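Side-chain contacts in extracellular invertase (Aspergillus kawachii, PDB 5XH8), which probably cleaves sucrose as a family 32 beta-fructofuranosidase and transfers fructosyl groups efficiently, giving fructooligosaccharides such as 1-kestose: residues A[487-492]-A[549-554]; A[504-509]-A[513-518]. One frame throughout, in Å; residues are numbered along the deposited sequence.

Contact 1 (A[487-492]-A[549-554])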
# COMPACT_ATOMS: atom_id res chain seq x y z
N THR A 487 -29.39 43.10 -1.69
CA THR A 487 -28.11 42.69 -1.13
C THR A 487 -27.24 43.92 -0.97
O THR A 487 -27.16 44.72 -1.89
CB THR A 487 -27.42 41.69 -2.08
OG1 THR A 487 -28.26 40.54 -2.22
CG2 THR A 487 -26.07 41.29 -1.53
N THR A 488 -26.56 44.04 0.17
CA THR A 488 -25.72 45.21 0.42
C THR A 488 -24.29 44.79 0.65
O THR A 488 -24.01 43.90 1.45
CB THR A 488 -26.26 46.04 1.60
OG1 THR A 488 -27.64 46.27 1.39
CG2 THR A 488 -25.58 47.38 1.66
N VAL A 489 -23.39 45.44 -0.09
CA VAL A 489 -21.97 45.19 -0.03
C VAL A 489 -21.34 46.51 0.39
O VAL A 489 -21.49 47.50 -0.33
CB VAL A 489 -21.39 44.80 -1.42
CG1 VAL A 489 -19.88 44.65 -1.35
CG2 VAL A 489 -22.04 43.52 -1.92
N TYR A 490 -20.62 46.53 1.51
CA TYR A 490 -20.08 47.80 2.00
C TYR A 490 -18.75 47.69 2.72
O TYR A 490 -18.42 46.63 3.23
CB TYR A 490 -21.12 48.48 2.89
CG TYR A 490 -21.51 47.72 4.14
CD1 TYR A 490 -22.58 46.81 4.13
CD2 TYR A 490 -20.86 47.94 5.34
CE1 TYR A 490 -22.97 46.15 5.28
CE2 TYR A 490 -21.23 47.27 6.49
CZ TYR A 490 -22.28 46.39 6.46
OH TYR A 490 -22.64 45.73 7.60
N TYR A 491 -17.98 48.78 2.71
CA TYR A 491 -16.80 48.91 3.56
C TYR A 491 -17.18 49.52 4.90
O TYR A 491 -18.02 50.40 4.98
CB TYR A 491 -15.71 49.75 2.90
CG TYR A 491 -14.40 49.66 3.64
CD1 TYR A 491 -13.56 48.54 3.48
CD2 TYR A 491 -14.00 50.66 4.53
CE1 TYR A 491 -12.36 48.43 4.17
CE2 TYR A 491 -12.80 50.56 5.23
CZ TYR A 491 -11.98 49.45 5.05
OH TYR A 491 -10.79 49.34 5.74
N GLN A 492 -16.52 49.03 5.94
CA GLN A 492 -16.78 49.38 7.32
C GLN A 492 -15.42 49.66 7.97
O GLN A 492 -14.56 48.76 8.03
CB GLN A 492 -17.47 48.19 7.95
CG GLN A 492 -17.83 48.29 9.41
CD GLN A 492 -18.66 47.11 9.85
OE1 GLN A 492 -18.13 46.08 10.25
NE2 GLN A 492 -19.97 47.25 9.79
N SER A 549 -26.13 33.97 -9.44
CA SER A 549 -26.02 33.84 -7.99
C SER A 549 -24.59 33.88 -7.46
O SER A 549 -24.39 33.87 -6.26
CB SER A 549 -26.67 32.54 -7.50
OG SER A 549 -25.99 31.39 -7.98
N VAL A 550 -23.59 33.91 -8.34
CA VAL A 550 -22.21 33.95 -7.88
C VAL A 550 -21.76 35.40 -7.76
O VAL A 550 -21.68 36.08 -8.76
CB VAL A 550 -21.27 33.20 -8.85
CG1 VAL A 550 -19.85 33.22 -8.31
CG2 VAL A 550 -21.75 31.78 -9.05
N LEU A 551 -21.45 35.84 -6.55
CA LEU A 551 -20.88 37.16 -6.31
C LEU A 551 -19.40 37.04 -5.96
O LEU A 551 -19.04 36.34 -5.02
CB LEU A 551 -21.61 37.88 -5.15
CG LEU A 551 -20.97 39.20 -4.66
CD1 LEU A 551 -20.90 40.27 -5.75
CD2 LEU A 551 -21.73 39.72 -3.46
N GLU A 552 -18.57 37.76 -6.70
CA GLU A 552 -17.17 37.93 -6.37
C GLU A 552 -16.88 39.42 -6.17
O GLU A 552 -17.14 40.25 -7.05
CB GLU A 552 -16.27 37.33 -7.45
CG GLU A 552 -16.48 35.82 -7.61
CD GLU A 552 -15.46 35.14 -8.52
OE1 GLU A 552 -14.27 35.53 -8.50
OE2 GLU A 552 -15.83 34.18 -9.23
N VAL A 553 -16.33 39.74 -5.00
CA VAL A 553 -15.96 41.09 -4.63
C VAL A 553 -14.43 41.19 -4.59
O VAL A 553 -13.79 40.51 -3.79
CB VAL A 553 -16.53 41.44 -3.24
CG1 VAL A 553 -16.16 42.87 -2.86
CG2 VAL A 553 -18.04 41.23 -3.23
N TYR A 554 -13.86 42.01 -5.47
CA TYR A 554 -12.45 42.33 -5.49
C TYR A 554 -12.18 43.78 -5.02
O TYR A 554 -13.00 44.70 -5.29
CB TYR A 554 -11.90 42.18 -6.90
CG TYR A 554 -11.99 40.77 -7.48
CD1 TYR A 554 -13.16 40.30 -8.09
CD2 TYR A 554 -10.89 39.91 -7.45
CE1 TYR A 554 -13.24 39.01 -8.62
CE2 TYR A 554 -10.94 38.62 -7.99
CZ TYR A 554 -12.11 38.17 -8.57
OH TYR A 554 -12.14 36.90 -9.10
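Between the two sheets of the C-terminal beta-sandwich of this family 32 enzyme, Val489 of strand 487-492 packs its methyl groups onto Leu551 and Val553 of strand 550-555. The two strands belong to different sheets, and even their nearest CA atoms, those of Val489 and Val553, stand 8.6 Å apart, so these two strands meet through side chains alone. With CG1 anti to its backbone N (chi1 176°), Val489 turns CG1 and CG2 to separate partners: CG2 lies 4.1 Å from Leu551 CD2, and CG1 lies 4.3 Å from Val553 CG2. Val489 and Leu551 pass alongside each other, pointing in opposite senses, with CD2 the extended branch of the leucine. All three residues are buried, and their contact is apolar. On the other face of strand 550-555, Glu552 is polar but well satisfied: Arg374 makes a salt bridge to OE1, while His31 and the backbone N of Leu372 bind OE2. Tyr554 OH adds a weak bond to Glu552 OE1 and is itself held by Arg374. Back at the interface, Leu551 CD2 and Val553 CG2, the methyls that meet Val489, are themselves 4.0 Å apart.

Contact 2 (A[504-509]-A[513-518])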
# COMPACT_ATOMS: atom_id res chain seq x y z
N ASN A 504 -31.55 40.10 3.45
CA ASN A 504 -32.70 40.35 2.56
C ASN A 504 -32.51 39.86 1.12
O ASN A 504 -33.37 40.14 0.26
CB ASN A 504 -32.99 41.87 2.56
CG ASN A 504 -34.39 42.22 2.04
OD1 ASN A 504 -34.55 43.12 1.20
ND2 ASN A 504 -35.40 41.53 2.55
N THR A 505 -31.42 39.11 0.84
CA THR A 505 -31.00 38.76 -0.53
C THR A 505 -32.03 37.90 -1.25
O THR A 505 -32.33 38.15 -2.41
CB THR A 505 -29.63 38.02 -0.55
OG1 THR A 505 -28.59 38.91 -0.16
CG2 THR A 505 -29.30 37.44 -1.92
N SER A 506 -32.56 36.90 -0.54
CA SER A 506 -33.37 35.84 -1.14
C SER A 506 -34.75 35.66 -0.52
O SER A 506 -34.86 35.19 0.60
CB SER A 506 -32.64 34.51 -1.05
OG SER A 506 -33.36 33.53 -1.77
N ALA A 507 -35.79 35.96 -1.29
CA ALA A 507 -37.18 35.64 -0.90
C ALA A 507 -37.41 34.13 -0.80
O ALA A 507 -38.30 33.70 -0.06
CB ALA A 507 -38.16 36.26 -1.88
N ALA A 508 -36.62 33.33 -1.52
CA ALA A 508 -36.67 31.86 -1.38
C ALA A 508 -36.17 31.36 -0.03
O ALA A 508 -36.66 30.34 0.47
CB ALA A 508 -35.91 31.20 -2.51
N ALA A 509 -35.24 32.08 0.59
CA ALA A 509 -34.76 31.73 1.95
C ALA A 509 -35.85 31.78 3.03
O ALA A 509 -35.68 31.19 4.09
CB ALA A 509 -33.60 32.63 2.36
N ASP A 513 -35.72 25.72 3.35
CA ASP A 513 -34.55 25.46 4.19
C ASP A 513 -33.25 25.41 3.36
O ASP A 513 -33.26 25.15 2.15
CB ASP A 513 -34.69 24.12 4.93
CG ASP A 513 -35.88 24.10 5.90
OD1 ASP A 513 -36.13 25.11 6.58
OD2 ASP A 513 -36.56 23.07 5.97
N GLY A 514 -32.14 25.65 4.04
CA GLY A 514 -30.81 25.41 3.50
C GLY A 514 -30.31 26.50 2.57
O GLY A 514 -29.33 26.28 1.87
N ILE A 515 -30.97 27.65 2.57
CA ILE A 515 -30.56 28.79 1.77
C ILE A 515 -29.98 29.81 2.73
O ILE A 515 -30.69 30.62 3.34
CB ILE A 515 -31.70 29.35 0.89
CG1 ILE A 515 -32.26 28.21 0.02
CG2 ILE A 515 -31.18 30.51 0.03
CD1 ILE A 515 -33.21 28.62 -1.07
N ASP A 516 -28.66 29.72 2.88
CA ASP A 516 -27.89 30.53 3.82
C ASP A 516 -28.13 32.04 3.58
O ASP A 516 -28.09 32.49 2.43
CB ASP A 516 -26.40 30.18 3.67
CG ASP A 516 -25.51 30.81 4.73
OD1 ASP A 516 -26.04 31.20 5.79
OD2 ASP A 516 -24.27 30.89 4.50
N SER A 517 -28.37 32.78 4.66
CA SER A 517 -28.48 34.25 4.61
C SER A 517 -27.51 34.97 5.57
O SER A 517 -27.60 36.19 5.73
CB SER A 517 -29.91 34.67 4.90
OG SER A 517 -30.28 34.26 6.21
N SER A 518 -26.56 34.23 6.15
CA SER A 518 -25.45 34.76 6.94
C SER A 518 -24.70 35.83 6.22
O SER A 518 -24.55 35.79 5.00
CB SER A 518 -24.39 33.69 7.19
OG SER A 518 -24.93 32.60 7.85
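Ile515 carries this contact, laying its branched side chain against the turn formed by Ser506 to Ala509. Ile515 CG2 rests 4.0 Å from Ala509 CB and 4.1 Å from Ser506 OG, the latter a van der Waals contact. The other branch, extended through CG1 (chi2 -169°), brings Ile515 CD1 to 4.0 Å from Ala508 CB. Ala509 CB also approaches the backbone O of Ile515, at 3.7 Å, so the alanine fits against both the side chain and the main chain. Around this first shell, Trp26 packs on Ile515 and Leu14 on Ala508. The turn itself is held by Ser506, whose OG stands anti to its backbone N (chi1 -173°): OG receives a weak bond from Ala509 N, 3.3 Å away, and is hydrogen-bonded to Arg566 O. Beyond Ile515, Asp516 bridges the chain to Ser518. Asp516 OD1 accepts two bonds, from Ser518 OG at 2.7 Å on the syn side and from Ser518 N at 3.1 Å, well above the carboxylate plane. OD2 forms a salt bridge with Arg502, which would favour the charged carboxylate. The backbone bond to OD1 defines an Asx turn, leading the long loop toward strand 520-523 of the C-terminal beta-sandwich.

How the contacts relate
Contact 1 joins the two sheets of the C-terminal domain, whereas contact 2 folds up the loop that follows strand 497-501, the neighbour of strand 487-492. Their centres lie 16 Å apart, yet they touch directly: Thr487 OG1 and Thr505 OG1 are 2.6 Å apart, a probable hydrogen bond tying the start of the strand to the loop. The two contacts also share neighbours: Ser549 and Ile515 both meet Trp26, and Ser549 and Ser506 both meet Arg566. Neither contact supplies a ligand of the sodium ion, which is about 14 Å from the side chain of Val553. A bound glycerol lies about 8 Å from the side chain of Ser506.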